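Local coordinates for protein bacillaene synthase dehydratase PksH (Bacillus subtilis, PDB 3HP0) that catalyses dehydration of the carrier-tethered (S)-3-hydroxy-3-methylglutaryl group to a 3-methylglutaconyl moiety during synthesis of the antibiotic bacillaene, at residues A[11-16]-A[44-49]; A[17-22]-A[194-199]; A[149-154]-A[158-163]; A[168-173]-A[178-183]. All coordinates share one frame; numbering follows the deposited sequence.

Interaction 1: A[11-16]-A[44-49]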
# COMPACT_ATOMS: atom_id res chain seq x y z
N VAL A 11 -1.91 14.10 10.15
CA VAL A 11 -1.01 13.44 11.08
C VAL A 11 -1.45 13.75 12.51
O VAL A 11 -1.95 14.84 12.80
CB VAL A 11 0.45 13.89 10.86
CG1 VAL A 11 1.39 13.09 11.76
CG2 VAL A 11 0.82 13.69 9.40
N ARG A 12 -1.26 12.78 13.40
CA ARG A 12 -1.66 12.95 14.78
C ARG A 12 -0.83 12.03 15.67
O ARG A 12 -0.95 10.80 15.59
CB ARG A 12 -3.15 12.61 14.93
CG ARG A 12 -3.74 12.88 16.29
CD ARG A 12 -4.50 11.68 16.81
NE ARG A 12 -5.50 11.16 15.87
CZ ARG A 12 -6.16 10.02 16.06
NH1 ARG A 12 -5.92 9.29 17.15
NH2 ARG A 12 -7.05 9.59 15.18
N PHE A 13 0.02 12.62 16.51
CA PHE A 13 0.84 11.84 17.41
C PHE A 13 0.11 11.61 18.72
O PHE A 13 -0.72 12.43 19.14
CB PHE A 13 2.16 12.56 17.72
CG PHE A 13 3.07 12.69 16.53
CD1 PHE A 13 2.83 13.65 15.56
CD2 PHE A 13 4.17 11.86 16.40
CE1 PHE A 13 3.68 13.79 14.47
CE2 PHE A 13 5.03 11.98 15.32
CZ PHE A 13 4.78 12.95 14.35
N GLN A 14 0.42 10.50 19.37
CA GLN A 14 -0.19 10.16 20.66
C GLN A 14 0.75 9.24 21.40
O GLN A 14 0.82 8.05 21.14
CB GLN A 14 -1.56 9.50 20.47
CG GLN A 14 -2.65 10.45 19.97
CD GLN A 14 -4.05 9.89 20.14
OE1 GLN A 14 -4.31 9.10 21.05
NE2 GLN A 14 -4.97 10.31 19.27
N ALA A 15 1.48 9.83 22.34
CA ALA A 15 2.46 9.12 23.12
C ALA A 15 3.54 8.69 22.14
O ALA A 15 4.11 9.51 21.44
CB ALA A 15 1.82 7.90 23.82
N SER A 16 3.79 7.39 22.06
CA SER A 16 4.81 6.91 21.18
C SER A 16 4.27 6.37 19.84
O SER A 16 4.95 5.64 19.14
CB SER A 16 5.59 5.85 21.94
OG SER A 16 4.69 5.08 22.73
N ASN A 44 10.24 10.37 8.34
CA ASN A 44 11.54 10.89 8.76
C ASN A 44 11.43 11.46 10.16
O ASN A 44 12.37 11.37 10.95
CB ASN A 44 12.04 11.96 7.80
CG ASN A 44 12.82 11.38 6.64
OD1 ASN A 44 13.73 10.58 6.85
ND2 ASN A 44 12.47 11.77 5.42
N GLN A 45 10.29 12.06 10.48
CA GLN A 45 10.09 12.60 11.82
C GLN A 45 10.06 11.43 12.81
O GLN A 45 10.57 11.53 13.92
CB GLN A 45 8.78 13.38 11.91
CG GLN A 45 8.75 14.64 11.08
CD GLN A 45 7.42 15.38 11.19
OE1 GLN A 45 7.23 16.43 10.57
NE2 GLN A 45 6.51 14.84 11.97
N CYS A 46 9.47 10.32 12.39
CA CYS A 46 9.37 9.14 13.23
C CYS A 46 10.70 8.38 13.30
O CYS A 46 10.88 7.51 14.16
CB CYS A 46 8.28 8.20 12.70
SG CYS A 46 6.63 8.91 12.65
N GLU A 47 11.62 8.70 12.41
CA GLU A 47 12.93 8.06 12.34
C GLU A 47 13.78 8.19 13.61
O GLU A 47 14.35 7.20 14.10
CB GLU A 47 13.69 8.62 11.13
CG GLU A 47 15.19 8.30 11.08
CD GLU A 47 15.48 6.82 10.92
OE1 GLU A 47 14.99 6.22 9.94
OE2 GLU A 47 16.23 6.27 11.76
N THR A 48 13.88 9.39 14.15
CA THR A 48 14.69 9.62 15.34
C THR A 48 13.88 10.03 16.56
O THR A 48 14.35 9.95 17.69
CB THR A 48 15.76 10.70 15.07
OG1 THR A 48 15.14 11.84 14.46
CG2 THR A 48 16.87 10.15 14.15
N SER A 49 12.65 10.45 16.34
CA SER A 49 11.81 10.87 17.46
C SER A 49 11.57 9.71 18.44
O SER A 49 12.14 8.63 18.30
CB SER A 49 10.48 11.41 16.95
OG SER A 49 9.87 10.48 16.10

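Interaction 2: A[17-22]-A[194-199]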
# COMPACT_ATOMS: atom_id res chain seq x y z
N VAL A 17 3.04 6.77 19.50
CA VAL A 17 2.39 6.34 18.27
C VAL A 17 2.08 7.49 17.30
O VAL A 17 1.72 8.58 17.72
CB VAL A 17 1.05 5.65 18.57
CG1 VAL A 17 0.37 5.26 17.26
CG2 VAL A 17 1.27 4.45 19.45
N CYS A 18 2.21 7.23 16.01
CA CYS A 18 1.91 8.25 15.02
C CYS A 18 0.82 7.77 14.07
O CYS A 18 0.94 6.71 13.46
CB CYS A 18 3.15 8.61 14.21
SG CYS A 18 2.73 9.72 12.86
N TYR A 19 -0.24 8.56 13.95
CA TYR A 19 -1.36 8.21 13.07
C TYR A 19 -1.33 9.03 11.80
O TYR A 19 -1.36 10.27 11.83
CB TYR A 19 -2.70 8.44 13.79
CG TYR A 19 -2.94 7.55 14.99
CD1 TYR A 19 -3.61 6.33 14.86
CD2 TYR A 19 -2.46 7.91 16.24
CE1 TYR A 19 -3.81 5.50 15.97
CE2 TYR A 19 -2.65 7.10 17.34
CZ TYR A 19 -3.32 5.90 17.21
OH TYR A 19 -3.48 5.10 18.33
N ILE A 20 -1.24 8.33 10.68
CA ILE A 20 -1.24 8.95 9.37
C ILE A 20 -2.58 8.57 8.78
O ILE A 20 -2.86 7.39 8.59
CB ILE A 20 -0.14 8.39 8.47
CG1 ILE A 20 1.23 8.83 8.96
CG2 ILE A 20 -0.38 8.84 7.04
CD1 ILE A 20 2.38 8.23 8.18
N THR A 21 -3.41 9.57 8.52
CA THR A 21 -4.73 9.35 7.96
C THR A 21 -4.82 9.97 6.59
O THR A 21 -4.62 11.18 6.43
CB THR A 21 -5.83 9.95 8.85
OG1 THR A 21 -5.81 9.33 10.14
CG2 THR A 21 -7.19 9.72 8.23
N PHE A 22 -5.10 9.14 5.59
CA PHE A 22 -5.19 9.62 4.22
C PHE A 22 -6.50 10.38 4.03
O PHE A 22 -7.59 9.81 4.11
CB PHE A 22 -5.11 8.45 3.26
CG PHE A 22 -3.85 7.64 3.41
CD1 PHE A 22 -2.61 8.25 3.25
CD2 PHE A 22 -3.90 6.29 3.71
CE1 PHE A 22 -1.44 7.52 3.38
CE2 PHE A 22 -2.73 5.55 3.84
CZ PHE A 22 -1.49 6.17 3.67
N LYS A 194 -5.62 -3.29 21.27
CA LYS A 194 -5.02 -4.45 21.92
C LYS A 194 -3.61 -4.69 21.38
O LYS A 194 -2.74 -5.23 22.07
CB LYS A 194 -5.87 -5.70 21.69
CG LYS A 194 -7.28 -5.59 22.28
CD LYS A 194 -8.04 -6.91 22.18
CE LYS A 194 -9.41 -6.81 22.82
NZ LYS A 194 -10.19 -8.08 22.65
N HIS A 195 -3.40 -4.27 20.13
CA HIS A 195 -2.10 -4.41 19.49
C HIS A 195 -1.17 -3.31 20.00
O HIS A 195 -0.04 -3.59 20.41
CB HIS A 195 -2.24 -4.32 17.96
CG HIS A 195 -2.67 -5.61 17.32
ND1 HIS A 195 -3.97 -6.08 17.39
CD2 HIS A 195 -1.96 -6.55 16.66
CE1 HIS A 195 -4.04 -7.25 16.79
NE2 HIS A 195 -2.84 -7.57 16.34
N LEU A 196 -1.64 -2.06 19.99
CA LEU A 196 -0.84 -0.94 20.48
C LEU A 196 -0.44 -1.17 21.93
O LEU A 196 0.66 -0.82 22.35
CB LEU A 196 -1.61 0.37 20.36
CG LEU A 196 -1.97 0.77 18.92
CD1 LEU A 196 -2.69 2.11 18.92
CD2 LEU A 196 -0.70 0.83 18.07
N LEU A 197 -1.35 -1.76 22.68
CA LEU A 197 -1.10 -2.04 24.09
C LEU A 197 0.12 -2.96 24.20
O LEU A 197 1.01 -2.71 25.00
CB LEU A 197 -2.35 -2.69 24.69
CG LEU A 197 -2.72 -2.42 26.14
CD1 LEU A 197 -2.58 -0.93 26.47
CD2 LEU A 197 -4.16 -2.88 26.36
N ARG A 198 0.16 -4.02 23.40
CA ARG A 198 1.29 -4.95 23.44
C ARG A 198 2.55 -4.35 22.83
O ARG A 198 3.65 -4.60 23.32
CB ARG A 198 0.96 -6.26 22.72
CG ARG A 198 -0.20 -7.05 23.31
CD ARG A 198 0.16 -8.53 23.41
NE ARG A 198 1.35 -8.71 24.24
CZ ARG A 198 1.87 -9.88 24.59
NH1 ARG A 198 1.31 -11.01 24.18
NH2 ARG A 198 2.96 -9.92 25.34
N LEU A 199 2.41 -3.59 21.75
CA LEU A 199 3.55 -2.99 21.07
C LEU A 199 4.32 -2.04 21.99
O LEU A 199 5.55 -2.02 21.97
CB LEU A 199 3.08 -2.28 19.79
CG LEU A 199 2.64 -3.36 18.76
CD1 LEU A 199 2.06 -2.73 17.49
CD2 LEU A 199 3.86 -4.24 18.47

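Interaction 3: A[149-154]-A[158-163]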
# COMPACT_ATOMS: atom_id res chain seq x y z
N PRO A 149 5.77 -7.61 -5.20
CA PRO A 149 6.85 -8.13 -4.34
C PRO A 149 6.47 -8.10 -2.85
O PRO A 149 6.81 -9.02 -2.09
CB PRO A 149 8.03 -7.21 -4.67
CG PRO A 149 7.74 -6.79 -6.10
CD PRO A 149 6.25 -6.52 -6.05
N PHE A 150 5.77 -7.05 -2.45
CA PHE A 150 5.31 -6.92 -1.06
C PHE A 150 4.19 -7.93 -0.78
O PHE A 150 4.18 -8.60 0.26
CB PHE A 150 4.81 -5.49 -0.83
CG PHE A 150 5.89 -4.43 -0.95
CD1 PHE A 150 6.74 -4.16 0.12
CD2 PHE A 150 6.08 -3.75 -2.16
CE1 PHE A 150 7.76 -3.22 -0.01
CE2 PHE A 150 7.10 -2.81 -2.29
CZ PHE A 150 7.94 -2.54 -1.22
N LEU A 151 3.26 -8.06 -1.73
CA LEU A 151 2.15 -9.00 -1.58
C LEU A 151 2.69 -10.41 -1.49
O LEU A 151 2.33 -11.18 -0.59
CB LEU A 151 1.17 -8.89 -2.77
CG LEU A 151 -0.07 -9.81 -2.66
CD1 LEU A 151 -0.84 -9.49 -1.37
CD2 LEU A 151 -0.99 -9.63 -3.86
N ILE A 152 3.58 -10.75 -2.42
CA ILE A 152 4.19 -12.06 -2.47
C ILE A 152 4.93 -12.41 -1.19
O ILE A 152 4.87 -13.54 -0.72
CB ILE A 152 5.15 -12.16 -3.68
CG1 ILE A 152 4.32 -12.19 -4.96
CG2 ILE A 152 6.10 -13.38 -3.52
CD1 ILE A 152 5.13 -12.31 -6.23
N ARG A 153 5.62 -11.43 -0.61
CA ARG A 153 6.34 -11.71 0.63
C ARG A 153 5.34 -12.15 1.72
O ARG A 153 5.68 -12.94 2.60
CB ARG A 153 7.12 -10.48 1.11
CG ARG A 153 7.69 -10.68 2.52
CD ARG A 153 8.17 -9.40 3.21
NE ARG A 153 8.25 -9.61 4.66
CZ ARG A 153 7.20 -9.67 5.48
NH1 ARG A 153 5.97 -9.51 5.00
NH2 ARG A 153 7.37 -9.92 6.77
N ARG A 154 4.12 -11.64 1.66
CA ARG A 154 3.10 -11.99 2.65
C ARG A 154 2.31 -13.27 2.40
O ARG A 154 2.11 -14.06 3.32
CB ARG A 154 2.09 -10.84 2.81
CG ARG A 154 2.38 -9.90 3.96
CD ARG A 154 1.37 -8.77 4.01
NE ARG A 154 1.61 -7.91 5.16
CZ ARG A 154 1.12 -8.12 6.38
NH1 ARG A 154 0.33 -9.17 6.61
NH2 ARG A 154 1.46 -7.31 7.38
N GLN A 158 2.06 -18.37 -5.34
CA GLN A 158 0.83 -18.92 -5.89
C GLN A 158 -0.43 -18.12 -5.55
O GLN A 158 -1.27 -17.88 -6.41
CB GLN A 158 0.67 -20.39 -5.46
CG GLN A 158 -0.46 -21.13 -6.14
CD GLN A 158 -0.56 -20.84 -7.64
OE1 GLN A 158 0.45 -20.73 -8.32
NE2 GLN A 158 -1.78 -20.71 -8.14
N LYS A 159 -0.56 -17.69 -4.31
CA LYS A 159 -1.73 -16.94 -3.94
C LYS A 159 -1.79 -15.60 -4.67
O LYS A 159 -2.86 -15.18 -5.14
CB LYS A 159 -1.78 -16.75 -2.42
CG LYS A 159 -1.89 -18.06 -1.66
CD LYS A 159 -3.27 -18.69 -1.82
CE LYS A 159 -3.32 -20.12 -1.25
NZ LYS A 159 -2.70 -20.23 0.12
N ALA A 160 -0.66 -14.91 -4.78
CA ALA A 160 -0.65 -13.62 -5.48
C ALA A 160 -0.99 -13.83 -6.96
O ALA A 160 -1.70 -13.03 -7.58
CB ALA A 160 0.71 -12.95 -5.33
N HIS A 161 -0.49 -14.94 -7.51
CA HIS A 161 -0.69 -15.31 -8.91
C HIS A 161 -2.17 -15.57 -9.24
O HIS A 161 -2.71 -15.01 -10.19
CB HIS A 161 0.17 -16.55 -9.21
CG HIS A 161 0.31 -16.87 -10.66
ND1 HIS A 161 0.69 -15.94 -11.60
CD2 HIS A 161 0.17 -18.05 -11.33
CE1 HIS A 161 0.79 -16.52 -12.78
NE2 HIS A 161 0.48 -17.80 -12.65
N TYR A 162 -2.82 -16.40 -8.43
CA TYR A 162 -4.22 -16.75 -8.61
C TYR A 162 -5.08 -15.49 -8.53
O TYR A 162 -6.02 -15.29 -9.30
CB TYR A 162 -4.63 -17.74 -7.52
CG TYR A 162 -6.03 -18.31 -7.65
CD1 TYR A 162 -6.42 -19.03 -8.78
CD2 TYR A 162 -6.95 -18.15 -6.61
CE1 TYR A 162 -7.69 -19.60 -8.87
CE2 TYR A 162 -8.22 -18.70 -6.69
CZ TYR A 162 -8.58 -19.43 -7.81
OH TYR A 162 -9.84 -19.98 -7.86
N MSE A 163 -4.74 -14.63 -7.57
CA MSE A 163 -5.44 -13.37 -7.35
C MSE A 163 -5.38 -12.46 -8.57
O MSE A 163 -6.39 -11.89 -8.99
CB MSE A 163 -4.79 -12.64 -6.18
CG MSE A 163 -5.71 -12.26 -5.07
SE MSE A 163 -4.70 -11.44 -3.65
CE MSE A 163 -5.28 -9.62 -3.92

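Interaction 4: A[168-173]-A[178-183]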
# COMPACT_ATOMS: atom_id res chain seq x y z
N LYS A 168 -10.96 -11.32 -9.20
CA LYS A 168 -12.02 -11.09 -8.24
C LYS A 168 -11.54 -10.80 -6.82
O LYS A 168 -10.66 -11.48 -6.30
CB LYS A 168 -13.02 -12.25 -8.23
CG LYS A 168 -12.46 -13.58 -7.78
CD LYS A 168 -13.60 -14.59 -7.63
CE LYS A 168 -14.63 -14.11 -6.62
NZ LYS A 168 -15.67 -15.15 -6.33
N PRO A 169 -12.14 -9.79 -6.18
CA PRO A 169 -11.77 -9.42 -4.82
C PRO A 169 -11.88 -10.62 -3.89
O PRO A 169 -12.73 -11.49 -4.08
CB PRO A 169 -12.77 -8.32 -4.48
CG PRO A 169 -13.96 -8.70 -5.28
CD PRO A 169 -13.36 -9.08 -6.60
N ILE A 170 -11.01 -10.67 -2.89
CA ILE A 170 -11.04 -11.77 -1.94
C ILE A 170 -11.63 -11.25 -0.64
O ILE A 170 -11.59 -10.05 -0.37
CB ILE A 170 -9.63 -12.33 -1.68
CG1 ILE A 170 -8.82 -11.34 -0.84
CG2 ILE A 170 -8.90 -12.58 -3.00
CD1 ILE A 170 -7.54 -11.94 -0.30
N SER A 171 -12.19 -12.16 0.15
CA SER A 171 -12.82 -11.80 1.41
C SER A 171 -11.79 -11.54 2.51
O SER A 171 -10.62 -11.93 2.39
CB SER A 171 -13.75 -12.91 1.86
OG SER A 171 -13.01 -14.09 2.16
N VAL A 172 -12.22 -10.90 3.59
CA VAL A 172 -11.33 -10.64 4.70
C VAL A 172 -10.92 -11.97 5.32
O VAL A 172 -9.87 -12.07 5.96
CB VAL A 172 -12.01 -9.75 5.77
CG1 VAL A 172 -13.28 -10.41 6.27
CG2 VAL A 172 -11.05 -9.49 6.92
N GLN A 173 -11.74 -13.01 5.10
CA GLN A 173 -11.45 -14.35 5.61
C GLN A 173 -10.25 -14.97 4.89
O GLN A 173 -9.33 -15.48 5.53
CB GLN A 173 -12.65 -15.29 5.43
CG GLN A 173 -13.84 -15.07 6.36
CD GLN A 173 -14.51 -13.72 6.17
OE1 GLN A 173 -14.63 -13.21 5.05
NE2 GLN A 173 -14.97 -13.14 7.27
N TRP A 178 -4.68 -16.54 4.14
CA TRP A 178 -3.49 -16.42 3.30
C TRP A 178 -2.32 -15.68 3.93
O TRP A 178 -1.17 -15.85 3.52
CB TRP A 178 -3.85 -15.73 1.98
CG TRP A 178 -4.84 -16.48 1.15
CD1 TRP A 178 -5.42 -17.69 1.43
CD2 TRP A 178 -5.37 -16.07 -0.12
NE1 TRP A 178 -6.27 -18.05 0.41
CE2 TRP A 178 -6.25 -17.08 -0.55
CE3 TRP A 178 -5.17 -14.94 -0.94
CZ2 TRP A 178 -6.95 -17.00 -1.77
CZ3 TRP A 178 -5.86 -14.87 -2.14
CH2 TRP A 178 -6.73 -15.89 -2.55
N GLY A 179 -2.59 -14.85 4.93
CA GLY A 179 -1.52 -14.11 5.56
C GLY A 179 -1.48 -12.67 5.10
O GLY A 179 -0.60 -11.92 5.53
N LEU A 180 -2.40 -12.28 4.22
CA LEU A 180 -2.46 -10.91 3.73
C LEU A 180 -2.68 -9.95 4.90
O LEU A 180 -2.13 -8.86 4.93
CB LEU A 180 -3.59 -10.73 2.71
CG LEU A 180 -3.83 -9.27 2.26
CD1 LEU A 180 -2.49 -8.60 1.94
CD2 LEU A 180 -4.74 -9.24 1.04
N ILE A 181 -3.49 -10.37 5.86
CA ILE A 181 -3.72 -9.55 7.03
C ILE A 181 -3.55 -10.41 8.28
O ILE A 181 -3.90 -11.60 8.28
CB ILE A 181 -5.15 -8.89 7.02
CG1 ILE A 181 -6.21 -9.94 6.75
CG2 ILE A 181 -5.24 -7.76 5.99
CD1 ILE A 181 -6.70 -10.60 8.00
N ASP A 182 -2.99 -9.82 9.32
CA ASP A 182 -2.79 -10.50 10.59
C ASP A 182 -3.96 -9.98 11.42
O ASP A 182 -4.11 -8.78 11.58
CB ASP A 182 -1.47 -10.04 11.25
CG ASP A 182 -0.33 -9.89 10.26
OD1 ASP A 182 -0.20 -8.82 9.63
OD2 ASP A 182 0.46 -10.85 10.09
N ALA A 183 -4.83 -10.86 11.90
CA ALA A 183 -5.97 -10.42 12.72
C ALA A 183 -6.94 -9.41 12.10
O ALA A 183 -6.57 -8.45 11.43
CB ALA A 183 -5.47 -9.85 14.03

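Interaction 1: A[11-16]-A[44-49]
The ring of F13 and the side chain of Q45 form the nearest part of this contact. It is a van der Waals contact of an amide with an aromatic rim. NE2 of Q45 comes to the edge of the ring, near its plane, and lies 3.5 Å from F13 CZ. The same nitrogen is 3.9 Å from F13 CE1. The amide and the ring are only 20° apart in tilt, while the two side chains cross at about a right angle. The Q45 chain is fully extended beyond CG (chi2 180°), which carries its amide out to the ring.

The second kind of contact is apolar. SG of C46 stands 4.4 Å from F13 CE2 and meets the ring obliquely. C46 is buried, whereas F13 and Q45 are exposed. The patch therefore runs from the protein surface inward, and no hydrogen bond crosses it.

Strand 9-14 is an outermost strand of the five-stranded sheet. It pairs antiparallel with strand 17-22, with a backbone hydrogen bond between R12 and Y19. Helix 34-48 lies against one face of this hairpin. C18 of strand 17-22 touches both F13 and C46, and Y6 lies against Q45.

Interaction 2: A[17-22]-A[194-199]
L196 reaches from helix 190-199 to V17 and Y19 of strand 17-22, and its two methyl groups divide the work. The tight part is at CD1. This methyl lies 3.1 Å from Y19 OH, a close approach for a carbon and an oxygen. Y19 CZ follows at 4.2 Å from L196 CD1. The methyl comes to the phenol obliquely. The two side chains approach from opposite directions, so the phenol end of Y19 meets the branched end of L196. The Y19 ring leaves the strand with CG beside the backbone N (chi1 -65°), and this brings its hydroxyl end nearer the helix.

The looser part is at CD2. It stands 4.3 Å from V17 CG2, an ordinary apolar contact. No hydrogen bond joins the segments. All three touching residues are partly exposed, and the contact lies at the surface. L196 also rests on V53 and I104 of the sheet. The ring of Y19 has a cation-pi partner in R12 and touches V55.

Side chains alternate along the strand. V17 and Y19 serve the face toward helix 190-199, while C18 and I20 meet V42 of helix 34-48. The sheet thus has a helix on each face. In the crotonase fold of the enoyl-CoA hydratase/isomerase family, repeated beta-beta-alpha units form a spiral. A sheet with a helix against each face is consistent with that core.

Interaction 3: A[149-154]-A[158-163]
The methyl group of A160 is the small bump of this contact, and it enters the hollow between L151 and I152. CB of A160 lies 3.7 Å from I152 CG1 and 4.0 Å from L151 CD2. One methyl is thus held by two neighbouring side chains of helix 148-155. The small residue lets the backbones come close, with the CA atoms of I152 and A160 only 5.9 Å apart. The segment axes pass at 8.8 Å and make an angle of 127°, so the chain turns sharply between the two consecutive helices, which are steeply inclined to each other.

The second bump is L151 CD2. It fits between A160 CB and the selenium of M163, a selenomethionine, and lies 4.1 Å from that SE. L151 has CG anti to the backbone N (chi1 -177°), which directs its branch at the facing helix. M163 bends at its last torsion, and its end lies across the leucine at a slant. Beyond the pair, L135 touches both L151 and M163, and L116 and I170 also touch M163. The side chain of M163 is about 8 Å from that of the active-site residue E137.

Every atom pair that meets here is apolar, and no hydrogen bond or charge pair crosses. L151, A160 and M163 are buried, while I152 is partly exposed. The contact therefore rests on close fit, on burial of hydrocarbon and selenium surface and on the short connection between the helices, and not on any directional bond.

Interaction 4: A[168-173]-A[178-183]
V172 and I181 have CA atoms 8.0 Å apart, where the chain enters the short helix 172-178 and then doubles back after G179 leaves it with positive phi (102°). The motif is a capped helix whose flanking residues meet. S171 is the N-cap: its side chain caps a backbone N in the first turn, and its own N is bonded by E174 OE2. This is a capping box. I170, just before the cap, touches A175 and so takes part in a hydrophobic staple.

The side-chain contact centres on I170. It meets the six-membered part of the W178 indole obliquely, with both of its branches touching. CD1 of I170 is 3.8 Å from W178 CZ3. CG2 of I170 is 3.9 Å from W178 CZ3 and 4.0 Å from W178 CH2. The isoleucine has CG1 wedged between the backbone N and the carbonyl carbon (chi1 72°), while CG2 lies beside the N. This spreads the two branches along the indole. CD1 also meets L180 CD2 at 4.1 Å, so one methyl bridges the tryptophan and the leucine.

K159 of helix 157-166 adds a cation-pi contact to W178. F133 of strand 132-134 touches I170, L180 and I181. All the pairs joining the segments are van der Waals contacts. At the helix start, the end methyl CD1 of I181 lies 4.0 Å from V172 O.

How the interactions relate
The four contacts form two groups in one crotonase-family chain. Interactions 1 and 2 have centres 11 Å apart and share the sheet through adjacent strands 9-14 and 17-22. Their segments alternate along the chain. Interactions 3 and 4 are also 11 Å apart and involve the successive helices 148-155, 157-166 and 172-178. R154 joins them by a salt bridge to D182. Interactions 1 and 3 lie far apart, 31 Å between centres, but interactions 2 and 4 touch where H195 meets A183. Interaction 2 spans the sequence holding both 3 and 4, bringing helix 190-199 back to strand 17-22. The sheet end is thus tied to the helical part nearer active-site residue E137.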